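Side-chain contacts in citrate synthase (Metallosphaera sedula, PDB 6ABX), which probably condenses oxaloacetate with acetyl-CoA and water to give citrate and CoA, a step of the tricarboxylic acid cycle: residues A[265-270]-A[288-293]; A[223-228]-A[306-311]. All coordinates share one frame; numbering follows the deposited sequence.

Interaction 1: A[265-270]-A[288-293]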
# COMPACT_ATOMS: atom_id res chain seq x y z
N ILE A 265 -20.87 -13.14 -18.15
CA ILE A 265 -21.85 -13.37 -17.10
C ILE A 265 -22.62 -12.09 -16.82
O ILE A 265 -23.86 -12.08 -16.71
CB ILE A 265 -21.19 -13.95 -15.83
CG1 ILE A 265 -20.61 -15.34 -16.11
CG2 ILE A 265 -22.16 -13.95 -14.69
CD1 ILE A 265 -19.67 -15.83 -15.06
N LEU A 266 -21.91 -10.95 -16.70
CA LEU A 266 -22.59 -9.70 -16.45
C LEU A 266 -23.59 -9.38 -17.56
O LEU A 266 -24.67 -8.87 -17.31
CB LEU A 266 -21.61 -8.52 -16.37
CG LEU A 266 -20.76 -8.42 -15.12
CD1 LEU A 266 -19.63 -7.44 -15.33
CD2 LEU A 266 -21.58 -8.03 -13.91
N LYS A 267 -23.22 -9.63 -18.82
CA LYS A 267 -24.11 -9.35 -19.92
C LYS A 267 -25.43 -10.16 -19.80
O LYS A 267 -26.53 -9.66 -20.09
CB LYS A 267 -23.41 -9.68 -21.24
CG LYS A 267 -24.22 -9.24 -22.47
CD LYS A 267 -23.59 -9.58 -23.76
CE LYS A 267 -24.54 -9.21 -24.89
NZ LYS A 267 -23.86 -9.37 -26.19
N GLU A 268 -25.31 -11.41 -19.36
CA GLU A 268 -26.49 -12.28 -19.18
C GLU A 268 -27.35 -11.75 -18.03
O GLU A 268 -28.59 -11.73 -18.14
CB GLU A 268 -26.05 -13.69 -18.78
CG GLU A 268 -25.38 -14.44 -19.90
CD GLU A 268 -24.69 -15.74 -19.51
OE1 GLU A 268 -24.34 -16.48 -20.41
OE2 GLU A 268 -24.45 -15.96 -18.32
N TYR A 269 -26.70 -11.44 -16.90
CA TYR A 269 -27.47 -11.05 -15.69
C TYR A 269 -28.07 -9.65 -15.87
O TYR A 269 -29.12 -9.38 -15.33
CB TYR A 269 -26.62 -11.16 -14.43
CG TYR A 269 -26.79 -12.49 -13.74
CD1 TYR A 269 -27.91 -12.74 -13.00
CD2 TYR A 269 -25.87 -13.51 -13.90
CE1 TYR A 269 -28.09 -13.95 -12.35
CE2 TYR A 269 -26.03 -14.73 -13.25
CZ TYR A 269 -27.13 -14.94 -12.45
OH TYR A 269 -27.36 -16.11 -11.81
N ALA A 270 -27.44 -8.81 -16.67
CA ALA A 270 -27.98 -7.49 -16.99
C ALA A 270 -29.39 -7.64 -17.58
O ALA A 270 -30.21 -6.78 -17.41
CB ALA A 270 -27.08 -6.71 -17.92
N ARG A 288 -24.35 -2.80 -29.12
CA ARG A 288 -23.89 -2.42 -30.46
C ARG A 288 -22.39 -2.16 -30.50
O ARG A 288 -21.71 -2.61 -31.43
CB ARG A 288 -24.66 -1.22 -31.01
CG ARG A 288 -26.09 -1.55 -31.40
CD ARG A 288 -26.96 -0.31 -31.35
NE ARG A 288 -28.00 -0.24 -32.36
CZ ARG A 288 -27.90 0.51 -33.47
NH1 ARG A 288 -26.70 0.83 -33.96
NH2 ARG A 288 -28.99 0.96 -34.05
N VAL A 289 -21.83 -1.45 -29.49
CA VAL A 289 -20.42 -1.25 -29.43
C VAL A 289 -19.69 -2.59 -29.35
O VAL A 289 -18.66 -2.81 -30.02
CB VAL A 289 -20.01 -0.36 -28.23
CG1 VAL A 289 -18.51 -0.35 -28.05
CG2 VAL A 289 -20.56 1.04 -28.36
N GLU A 290 -20.24 -3.50 -28.53
CA GLU A 290 -19.61 -4.80 -28.37
C GLU A 290 -19.54 -5.54 -29.72
O GLU A 290 -18.48 -6.05 -30.08
CB GLU A 290 -20.39 -5.63 -27.33
CG GLU A 290 -19.65 -6.86 -26.87
CD GLU A 290 -20.55 -8.03 -26.55
OE1 GLU A 290 -20.08 -9.05 -25.97
OE2 GLU A 290 -21.72 -7.97 -26.95
N GLU A 291 -20.63 -5.50 -30.48
CA GLU A 291 -20.75 -6.19 -31.79
C GLU A 291 -19.68 -5.68 -32.77
O GLU A 291 -18.96 -6.47 -33.38
CB GLU A 291 -22.12 -6.00 -32.42
CG GLU A 291 -23.25 -6.66 -31.66
CD GLU A 291 -24.67 -6.42 -32.22
OE1 GLU A 291 -24.91 -5.37 -32.88
OE2 GLU A 291 -25.54 -7.29 -31.98
N ILE A 292 -19.52 -4.36 -32.87
CA ILE A 292 -18.55 -3.72 -33.79
C ILE A 292 -17.13 -4.01 -33.34
O ILE A 292 -16.22 -4.34 -34.13
CB ILE A 292 -18.81 -2.20 -33.91
CG1 ILE A 292 -20.19 -1.91 -34.46
CG2 ILE A 292 -17.72 -1.53 -34.73
CD1 ILE A 292 -20.68 -0.51 -34.13
N GLY A 293 -16.88 -3.86 -32.02
CA GLY A 293 -15.60 -4.12 -31.44
C GLY A 293 -15.10 -5.54 -31.68
O GLY A 293 -13.91 -5.78 -31.99
O HOH W 1 -21.37 -11.31 -26.35
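Lys-267 and Glu-290 reach toward each other from opposite directions and meet as a single salt bridge, with NZ of Lys-267 2.7 Å from OE2 of Glu-290. Length is what makes this possible: the nearest CA atoms of the two segments, those of Lys-267 and Glu-290, are 10.6 Å apart. The lysine covers its share of the gap fully stretched, with every side-chain torsion near 180°, whereas the glutamate chain bends at chi2 (-146°), which swings OE2 to the side from which the ammonium arrives. The ammonium lies on the syn side of OE2 and 16° out of the carboxylate plane, so the approach is nearly coplanar. OE1 is too far from NZ for a second direct bond and is served by a water instead. That water donates to OE1 of Glu-290 at 2.6 Å and accepts from NZ of Lys-267 at 3.2 Å. Both carboxylate oxygens are therefore satisfied, one by the cation directly and one through the water, and NZ spends two of its protons on this closed arrangement. Tyr-309 OH adds a weak hydrogen bond to OE2. Putting an alanine in place of Lys-267 would probably leave the buried carboxylate of Glu-290 without its counter-charge and the bridging water without its donor. The contact buries only 77 Å², so the two helices meet here through one long-reaching ion pair and its water, with little packing. The Glu-290 side chain lies about 5 Å from that of acetyl-CoA-binding Phe-251. The pair ties helix 261-270 to helix 277-297; beyond it, Ile-265 and Leu-266 pack on helix 163-174, while Val-289 and Ile-292 rest on helix 234-243.

Interaction 2: A[223-228]-A[306-311]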
# COMPACT_ATOMS: atom_id res chain seq x y z
N LYS A 223 -18.88 5.92 -19.43
CA LYS A 223 -18.77 7.30 -19.91
C LYS A 223 -18.91 7.33 -21.43
O LYS A 223 -19.60 8.19 -21.96
CB LYS A 223 -17.41 7.89 -19.49
CG LYS A 223 -17.11 9.34 -19.87
CD LYS A 223 -15.77 9.81 -19.24
CE LYS A 223 -15.59 11.31 -19.12
NZ LYS A 223 -14.75 11.83 -20.22
N GLN A 224 -18.21 6.43 -22.12
CA GLN A 224 -18.28 6.26 -23.59
C GLN A 224 -19.73 6.04 -24.02
O GLN A 224 -20.24 6.72 -24.94
CB GLN A 224 -17.46 5.04 -24.05
CG GLN A 224 -16.61 5.23 -25.28
CD GLN A 224 -15.26 5.79 -24.91
OE1 GLN A 224 -15.14 6.45 -23.88
NE2 GLN A 224 -14.24 5.56 -25.75
N PHE A 225 -20.43 5.09 -23.38
CA PHE A 225 -21.81 4.81 -23.75
C PHE A 225 -22.68 6.08 -23.58
O PHE A 225 -23.58 6.37 -24.42
CB PHE A 225 -22.43 3.66 -22.94
CG PHE A 225 -21.63 2.38 -22.93
CD1 PHE A 225 -20.85 1.98 -24.01
CD2 PHE A 225 -21.64 1.57 -21.80
CE1 PHE A 225 -20.13 0.78 -23.97
CE2 PHE A 225 -20.91 0.40 -21.76
CZ PHE A 225 -20.14 0.02 -22.82
N MET A 226 -22.44 6.83 -22.49
CA MET A 226 -23.22 8.03 -22.21
C MET A 226 -22.91 9.07 -23.30
O MET A 226 -23.82 9.74 -23.76
CB MET A 226 -22.90 8.58 -20.83
CG MET A 226 -23.44 7.71 -19.74
SD MET A 226 -22.94 8.37 -18.15
CE MET A 226 -24.16 7.51 -17.16
N GLU A 227 -21.66 9.18 -23.71
CA GLU A 227 -21.28 10.18 -24.77
C GLU A 227 -21.92 9.81 -26.12
O GLU A 227 -22.34 10.71 -26.89
CB GLU A 227 -19.77 10.33 -24.91
CG GLU A 227 -19.09 10.93 -23.69
CD GLU A 227 -17.58 10.95 -23.75
OE1 GLU A 227 -17.00 10.32 -24.65
OE2 GLU A 227 -16.98 11.63 -22.89
N ILE A 228 -22.08 8.52 -26.41
CA ILE A 228 -22.68 8.04 -27.66
C ILE A 228 -24.14 8.52 -27.69
O ILE A 228 -24.61 8.95 -28.74
CB ILE A 228 -22.54 6.52 -27.83
CG1 ILE A 228 -21.08 6.13 -28.05
CG2 ILE A 228 -23.46 5.95 -28.90
CD1 ILE A 228 -20.82 4.68 -27.86
N VAL A 306 -14.20 -7.31 -18.24
CA VAL A 306 -15.26 -7.17 -17.22
C VAL A 306 -15.76 -5.72 -17.14
O VAL A 306 -16.96 -5.50 -16.94
CB VAL A 306 -14.71 -7.69 -15.87
CG1 VAL A 306 -13.45 -6.95 -15.42
CG2 VAL A 306 -15.78 -7.73 -14.82
N ASP A 307 -14.86 -4.74 -17.26
CA ASP A 307 -15.29 -3.36 -17.11
C ASP A 307 -16.00 -2.80 -18.35
O ASP A 307 -16.39 -1.63 -18.29
CB ASP A 307 -14.19 -2.39 -16.72
CG ASP A 307 -12.92 -2.42 -17.56
OD1 ASP A 307 -12.95 -3.00 -18.64
OD2 ASP A 307 -11.89 -1.88 -17.06
N PHE A 308 -16.27 -3.59 -19.39
CA PHE A 308 -17.17 -3.14 -20.42
C PHE A 308 -18.59 -2.96 -19.87
O PHE A 308 -19.29 -2.00 -20.22
CB PHE A 308 -17.13 -4.11 -21.59
CG PHE A 308 -17.86 -3.61 -22.80
CD1 PHE A 308 -17.25 -2.68 -23.63
CD2 PHE A 308 -19.15 -4.01 -23.08
CE1 PHE A 308 -17.90 -2.24 -24.78
CE2 PHE A 308 -19.82 -3.53 -24.21
CZ PHE A 308 -19.19 -2.61 -25.03
N TYR A 309 -19.03 -3.94 -19.06
CA TYR A 309 -20.42 -3.99 -18.56
C TYR A 309 -20.51 -3.59 -17.07
O TYR A 309 -21.58 -3.20 -16.65
CB TYR A 309 -21.01 -5.40 -18.74
CG TYR A 309 -21.43 -5.68 -20.16
CD1 TYR A 309 -22.45 -4.94 -20.74
CD2 TYR A 309 -20.79 -6.62 -20.93
CE1 TYR A 309 -22.85 -5.16 -22.05
CE2 TYR A 309 -21.13 -6.79 -22.28
CZ TYR A 309 -22.17 -6.07 -22.82
OH TYR A 309 -22.49 -6.27 -24.15
N SER A 310 -19.43 -3.72 -16.28
CA SER A 310 -19.57 -3.59 -14.80
C SER A 310 -20.07 -2.20 -14.43
O SER A 310 -21.01 -2.07 -13.62
CB SER A 310 -18.33 -3.94 -14.09
OG SER A 310 -17.28 -3.04 -14.44
N GLY A 311 -19.44 -1.15 -14.98
CA GLY A 311 -19.86 0.19 -14.61
C GLY A 311 -21.34 0.46 -14.92
O GLY A 311 -22.06 1.03 -14.11
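Phe-225, in the helical segment 223-228, faces Phe-308, in the turn leading into helix 310-316, and their CA atoms, 9.8 Å apart, are the nearest CA pair between the two segments. The interval is filled by the two rings, which form a T-shaped (edge-to-face) pair with centroids 5.0 Å apart and planes at 73°. Phe-225 supplies the edge: its CZ stands over one face of the Phe-308 ring, offset toward the rim, and comes within 3.6 Å of Phe-308 CZ. CE1 of Phe-225 also leans on that rim, near CZ and CE1 of Phe-308. The opposite role falls to Phe-308, whose CG lies anti to the backbone N (chi1 -170°), a setting that carries the ring alongside its own carbonyl group and lets one phenyl edge meet both. Phe-308 O accordingly lies in the plane of the Phe-225 ring, 3.3 Å from CE2 and 3.4 Å from CZ. Around the pair, Ala-286 touches Phe-225, while Val-289 and the ring of Phe-251, an acetyl-CoA-binding residue, touch Phe-308. Asp-307, the predicted active-site residue, immediately precedes Phe-308 in the chain. The chemistry is that of aromatic C-H groups: the slightly positive edge of Phe-225 is directed at a pi face and at a carbonyl oxygen, both electron-rich, so the approach is probably favourable electrostatically as well as by dispersion. Contact on a face and at its own carbonyl is likely to limit the turning of Phe-308, whose side chain lies about 4 Å from that of Phe-251.

Overall arrangement
The two contacts lie on the same side of the chain's centre, with their own centres about 10 Å apart. Their segments follow the order 223-228, 265-270, 288-293, 306-311, so interaction 1 falls wholly within the span bracketed by interaction 2. Helix 277-297 is the shared element: it carries Glu-290 of interaction 1, and its Val-289 CG2 lies 3.7 Å from Ile-228 CD1. Tyr-309 is the second junction, its OH 3.5 Å from Lys-267 CD. Polar and aromatic contacts thus join helices 220-228, 261-270 and 277-297 to the turn holding the predicted active-site Asp-307, with acetyl-CoA-binding Phe-251 close to both.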